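Local structure of glycine betaine/carnitine/choline ABC transporter (Staphylococcus aureus subsp. aureus Mu50, 3O66) at residues D103-T115 and P218-R232. The protein probably binds glycine betaine, carnitine or choline as the substrate-binding component of an ABC-type importer for compatible solutes. Sequence-based numbering, arbitrary orientation.
Sequences DQTFFDSYGFANT and PPYAASAVATNELLR
T105 and A226 form the hydrogen-bonded pair of an antiparallel edge contact: strand 104-106 closes one side of a five-stranded sheet by lying along strand 222-227, with the axes at 168°. Their reciprocal bonds, T105 N to A226 O and A226 N to T105 O, are followed by F107 N to A224 O. Regular pairing then lapses. S223 OG donates to F107 O (2.7 Å) from above the carbonyl plane, while water 2 bridges D108 O and A224 N. A222 O accepts from both S109 OG (2.7 Å) and Y110 N; S109 OG also receives G111 N, an ST turn. Pairing resumes with A222 N to F112 O and N114 N to Y220 O, where 103-115 leaves for the other lobe and 218-232 returns from it, consistent with a periplasmic-binding-protein hinge. A222 CB sits over one face of the F112 ring, 3.6 Å from its centroid, a CH-pi contact. The F107 ring has T105 CG2 over one face and A226 CB at its edge (CE2 to CB, 3.9 Å). At the far end R232 grips D103 end-on: NH2 to OD2 is 2.8 Å, NH1 to OD1 3.2 Å, each oxygen using its syn lone pair, carboxylate and guanidinium planes 5° apart. N228 OD1 takes T105 OG1 in its carbonyl plane (2.6 Å). Side chains and water thus satisfy backbone groups where pairing lapses, and the salt bridge ties the turn after helix 87-102 to helix 228-233.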
loop_
_atom_site.group_PDB
_atom_site.type_symbol
_atom_site.label_atom_id
_atom_site.label_comp_id
_atom_site.label_asym_id
_atom_site.label_seq_id
_atom_site.Cartn_x
_atom_site.Cartn_y
_atom_site.Cartn_z
ATOM N N ASP A 103 13.473 13.688 11.742
ATOM C CA ASP A 103 13.002 15.037 11.399
ATOM C C ASP A 103 12.152 15.020 10.116
ATOM O O ASP A 103 12.366 15.822 9.176
ATOM C CB ASP A 103 14.185 16.014 11.251
ATOM C CG ASP A 103 13.728 17.458 11.092
ATOM O OD1 ASP A 103 12.705 17.826 11.726
ATOM O OD2 ASP A 103 14.406 18.219 10.350
ATOM N N GLN A 104 11.219 14.066 10.073
ATOM C CA GLN A 104 10.343 13.882 8.908
ATOM C C GLN A 104 8.894 13.770 9.350
ATOM O O GLN A 104 8.585 13.296 10.453
ATOM C CB GLN A 104 10.715 12.635 8.116
ATOM C CG GLN A 104 12.105 12.700 7.443
ATOM C CD GLN A 104 12.545 11.359 6.858
ATOM O OE1 GLN A 104 11.752 10.420 6.752
ATOM N NE2 GLN A 104 13.828 11.262 6.500
ATOM N N THR A 105 8.007 14.182 8.450
ATOM C CA THR A 105 6.588 14.059 8.669
ATOM C C THR A 105 6.094 12.839 7.900
ATOM O O THR A 105 6.167 12.789 6.645
ATOM C CB THR A 105 5.861 15.330 8.232
ATOM O OG1 THR A 105 6.234 16.402 9.114
ATOM C CG2 THR A 105 4.327 15.138 8.250
ATOM N N PHE A 106 5.612 11.854 8.646
ATOM C CA PHE A 106 4.932 10.704 8.035
ATOM C C PHE A 106 3.453 11.105 8.059
ATOM O O PHE A 106 2.864 11.161 9.131
ATOM C CB PHE A 106 5.233 9.418 8.857
ATOM C CG PHE A 106 4.893 8.122 8.156
ATOM C CD1 PHE A 106 5.912 7.256 7.745
ATOM C CD2 PHE A 106 3.560 7.746 7.948
ATOM C CE1 PHE A 106 5.617 6.040 7.105
ATOM C CE2 PHE A 106 3.247 6.528 7.338
ATOM C CZ PHE A 106 4.290 5.676 6.911
ATOM N N PHE A 107 2.869 11.406 6.885
ATOM C CA PHE A 107 1.508 11.993 6.826
ATOM C C PHE A 107 0.443 11.011 7.260
ATOM O O PHE A 107 0.680 9.788 7.317
ATOM C CB PHE A 107 1.198 12.542 5.428
ATOM C CG PHE A 107 1.903 13.844 5.133
ATOM C CD1 PHE A 107 1.216 15.060 5.246
ATOM C CD2 PHE A 107 3.254 13.853 4.785
ATOM C CE1 PHE A 107 1.862 16.269 4.992
ATOM C CE2 PHE A 107 3.924 15.058 4.533
ATOM C CZ PHE A 107 3.228 16.260 4.627
ATOM N N ASP A 108 -0.713 11.550 7.635
ATOM C CA ASP A 108 -1.918 10.728 7.775
ATOM C C ASP A 108 -2.131 9.962 6.459
ATOM O O ASP A 108 -1.727 10.423 5.409
ATOM C CB ASP A 108 -3.141 11.576 8.090
ATOM C CG ASP A 108 -3.158 12.090 9.538
ATOM O OD1 ASP A 108 -2.336 11.662 10.376
ATOM O OD2 ASP A 108 -4.019 12.936 9.832
ATOM N N SER A 109 -2.767 8.797 6.535
ATOM C CA SER A 109 -2.879 7.928 5.382
ATOM C C SER A 109 -3.668 8.481 4.224
ATOM O O SER A 109 -4.660 9.232 4.400
ATOM C CB SER A 109 -3.445 6.557 5.793
ATOM O OG SER A 109 -3.606 5.693 4.662
ATOM N N TYR A 110 -3.215 8.127 3.033
ATOM C CA TYR A 110 -4.018 8.324 1.813
ATOM C C TYR A 110 -5.446 7.746 1.915
ATOM O O TYR A 110 -6.361 8.219 1.235
ATOM C CB TYR A 110 -3.318 7.676 0.636
ATOM C CG TYR A 110 -2.069 8.403 0.207
ATOM C CD1 TYR A 110 -2.127 9.741 -0.186
ATOM C CD2 TYR A 110 -0.837 7.736 0.171
ATOM C CE1 TYR A 110 -0.990 10.399 -0.595
ATOM C CE2 TYR A 110 0.328 8.375 -0.223
ATOM C CZ TYR A 110 0.242 9.708 -0.602
ATOM O OH TYR A 110 1.371 10.342 -1.007
ATOM N N GLY A 111 -5.599 6.693 2.721
ATOM C CA GLY A 111 -6.909 6.074 2.955
ATOM C C GLY A 111 -6.934 4.601 2.582
ATOM O O GLY A 111 -7.947 3.923 2.767
ATOM N N PHE A 112 -5.806 4.088 2.088
ATOM C CA PHE A 112 -5.690 2.661 1.806
ATOM C C PHE A 112 -4.541 2.005 2.604
ATOM O O PHE A 112 -3.650 2.685 3.106
ATOM C CB PHE A 112 -5.509 2.405 0.286
ATOM C CG PHE A 112 -4.184 2.902 -0.294
ATOM C CD1 PHE A 112 -3.083 2.041 -0.403
ATOM C CD2 PHE A 112 -4.056 4.207 -0.774
ATOM C CE1 PHE A 112 -1.884 2.466 -0.956
ATOM C CE2 PHE A 112 -2.849 4.664 -1.326
ATOM C CZ PHE A 112 -1.757 3.791 -1.437
ATOM N N ALA A 113 -4.620 0.676 2.714
ATOM C CA ALA A 113 -3.542 -0.184 3.209
ATOM C C ALA A 113 -3.160 -1.221 2.138
ATOM O O ALA A 113 -4.040 -1.774 1.453
ATOM C CB ALA A 113 -3.962 -0.866 4.497
ATOM N N ASN A 114 -1.852 -1.439 1.987
ATOM C CA ASN A 114 -1.290 -2.423 1.074
ATOM C C ASN A 114 -0.633 -3.511 1.914
ATOM O O ASN A 114 0.515 -3.361 2.374
ATOM C CB ASN A 114 -0.281 -1.760 0.131
ATOM C CG ASN A 114 0.158 -2.683 -0.996
ATOM O OD1 ASN A 114 -0.114 -3.892 -0.971
ATOM N ND2 ASN A 114 0.839 -2.126 -1.983
ATOM N N THR A 115 -1.424 -4.548 2.180
ATOM C CA THR A 115 -1.045 -5.610 3.078
ATOM C C THR A 115 -1.303 -6.976 2.442
ATOM O O THR A 115 -2.059 -7.091 1.476
ATOM C CB THR A 115 -1.837 -5.518 4.409
ATOM O OG1 THR A 115 -1.491 -6.639 5.240
ATOM C CG2 THR A 115 -3.380 -5.501 4.159
ATOM N N PRO A 218 0.127 -6.851 10.825
ATOM C CA PRO A 218 0.106 -5.504 11.363
ATOM C C PRO A 218 -0.393 -4.567 10.258
ATOM O O PRO A 218 -0.501 -4.997 9.109
ATOM C CB PRO A 218 1.577 -5.246 11.727
ATOM C CG PRO A 218 2.348 -6.127 10.760
ATOM C CD PRO A 218 1.497 -7.341 10.562
ATOM N N PRO A 219 -0.721 -3.311 10.605
ATOM C CA PRO A 219 -1.193 -2.366 9.575
ATOM C C PRO A 219 -0.099 -1.988 8.597
ATOM O O PRO A 219 1.085 -1.918 8.961
ATOM C CB PRO A 219 -1.586 -1.109 10.362
ATOM C CG PRO A 219 -1.465 -1.464 11.800
ATOM C CD PRO A 219 -0.740 -2.746 11.965
ATOM N N TYR A 220 -0.517 -1.744 7.368
ATOM C CA TYR A 220 0.353 -1.216 6.350
ATOM C C TYR A 220 -0.396 -0.070 5.671
ATOM O O TYR A 220 -0.560 -0.034 4.434
ATOM C CB TYR A 220 0.694 -2.334 5.353
ATOM C CG TYR A 220 1.603 -3.377 5.958
ATOM C CD1 TYR A 220 1.078 -4.533 6.548
ATOM C CD2 TYR A 220 2.973 -3.185 5.979
ATOM C CE1 TYR A 220 1.924 -5.506 7.111
ATOM C CE2 TYR A 220 3.835 -4.140 6.533
ATOM C CZ TYR A 220 3.302 -5.290 7.101
ATOM O OH TYR A 220 4.133 -6.218 7.638
ATOM N N ALA A 221 -0.862 0.862 6.495
ATOM C CA ALA A 221 -1.489 2.078 5.973
ATOM C C ALA A 221 -0.449 2.855 5.142
ATOM O O ALA A 221 0.685 2.984 5.537
ATOM C CB ALA A 221 -2.003 2.922 7.112
ATOM N N ALA A 222 -0.871 3.351 3.990
ATOM C CA ALA A 222 0.004 4.067 3.051
ATOM C C ALA A 222 -0.109 5.576 3.233
ATOM O O ALA A 222 -1.248 6.113 3.327
ATOM C CB ALA A 222 -0.395 3.697 1.612
ATOM N N SER A 223 1.052 6.253 3.246
ATOM C CA SER A 223 1.119 7.715 3.407
ATOM C C SER A 223 2.287 8.266 2.633
ATOM O O SER A 223 3.220 7.519 2.328
ATOM C CB SER A 223 1.376 8.102 4.868
ATOM O OG SER A 223 0.391 7.612 5.768
ATOM N N ALA A 224 2.245 9.579 2.363
ATOM C CA ALA A 224 3.410 10.331 1.935
ATOM C C ALA A 224 4.353 10.536 3.133
ATOM O O ALA A 224 3.891 10.540 4.251
ATOM C CB ALA A 224 2.962 11.680 1.438
ATOM N N VAL A 225 5.655 10.691 2.865
ATOM C CA VAL A 225 6.654 11.216 3.827
ATOM C C VAL A 225 7.363 12.404 3.177
ATOM O O VAL A 225 7.649 12.386 1.984
ATOM C CB VAL A 225 7.662 10.118 4.231
ATOM C CG1 VAL A 225 8.827 10.686 5.165
ATOM C CG2 VAL A 225 6.918 8.952 4.904
ATOM N N ALA A 226 7.631 13.443 3.962
ATOM C CA ALA A 226 8.416 14.576 3.502
ATOM C C ALA A 226 9.397 14.917 4.633
ATOM O O ALA A 226 9.074 14.753 5.824
ATOM C CB ALA A 226 7.526 15.764 3.173
ATOM N N THR A 227 10.597 15.375 4.281
ATOM C CA THR A 227 11.508 15.894 5.330
ATOM C C THR A 227 10.974 17.205 5.864
ATOM O O THR A 227 10.335 18.003 5.130
ATOM C CB THR A 227 12.928 16.115 4.810
ATOM O OG1 THR A 227 12.905 17.146 3.812
ATOM C CG2 THR A 227 13.485 14.811 4.239
ATOM N N ASN A 228 11.192 17.441 7.146
ATOM C CA ASN A 228 10.760 18.706 7.729
ATOM C C ASN A 228 11.622 19.895 7.268
ATOM O O ASN A 228 11.149 21.047 7.246
ATOM C CB ASN A 228 10.617 18.585 9.265
ATOM C CG ASN A 228 9.458 17.669 9.638
ATOM O OD1 ASN A 228 8.521 17.509 8.851
ATOM N ND2 ASN A 228 9.520 17.048 10.810
ATOM N N GLU A 229 12.851 19.608 6.835
ATOM C CA GLU A 229 13.687 20.635 6.193
ATOM C C GLU A 229 12.931 21.216 4.981
ATOM O O GLU A 229 12.854 22.432 4.831
ATOM C CB GLU A 229 15.060 20.086 5.775
ATOM C CG GLU A 229 15.951 21.128 5.063
ATOM C CD GLU A 229 17.295 20.567 4.560
ATOM O OE1 GLU A 229 17.425 19.332 4.407
ATOM O OE2 GLU A 229 18.225 21.376 4.296
ATOM N N LEU A 230 12.360 20.347 4.143
ATOM C CA LEU A 230 11.598 20.806 2.970
ATOM C C LEU A 230 10.335 21.556 3.395
ATOM O O LEU A 230 9.992 22.632 2.830
ATOM C CB LEU A 230 11.217 19.624 2.050
ATOM C CG LEU A 230 10.202 19.966 0.952
ATOM C CD1 LEU A 230 10.796 20.954 -0.070
ATOM C CD2 LEU A 230 9.717 18.702 0.260
ATOM N N LEU A 231 9.627 20.993 4.377
ATOM C CA LEU A 231 8.390 21.597 4.867
ATOM C C LEU A 231 8.645 22.937 5.570
ATOM O O LEU A 231 7.780 23.819 5.576
ATOM C CB LEU A 231 7.638 20.621 5.780
ATOM C CG LEU A 231 7.169 19.302 5.124
ATOM C CD1 LEU A 231 6.279 18.550 6.101
ATOM C CD2 LEU A 231 6.418 19.514 3.800
ATOM N N ARG A 232 9.827 23.100 6.160
ATOM C CA ARG A 232 10.180 24.403 6.740
ATOM C C ARG A 232 10.505 25.442 5.677
ATOM O O ARG A 232 10.131 26.616 5.802
ATOM C CB ARG A 232 11.303 24.266 7.779
ATOM C CG ARG A 232 10.797 23.660 9.087
ATOM C CD ARG A 232 11.846 23.614 10.182
ATOM N NE ARG A 232 12.995 22.796 9.804
ATOM C CZ ARG A 232 13.183 21.525 10.155
ATOM N NH1 ARG A 232 12.315 20.886 10.922
ATOM N NH2 ARG A 232 14.264 20.897 9.734
HETATM O O HOH W 1 14.684 17.217 7.575
HETATM O O HOH W 2 -0.358 10.603 2.824
HETATM O O HOH W 3 -2.585 -5.551 7.646
#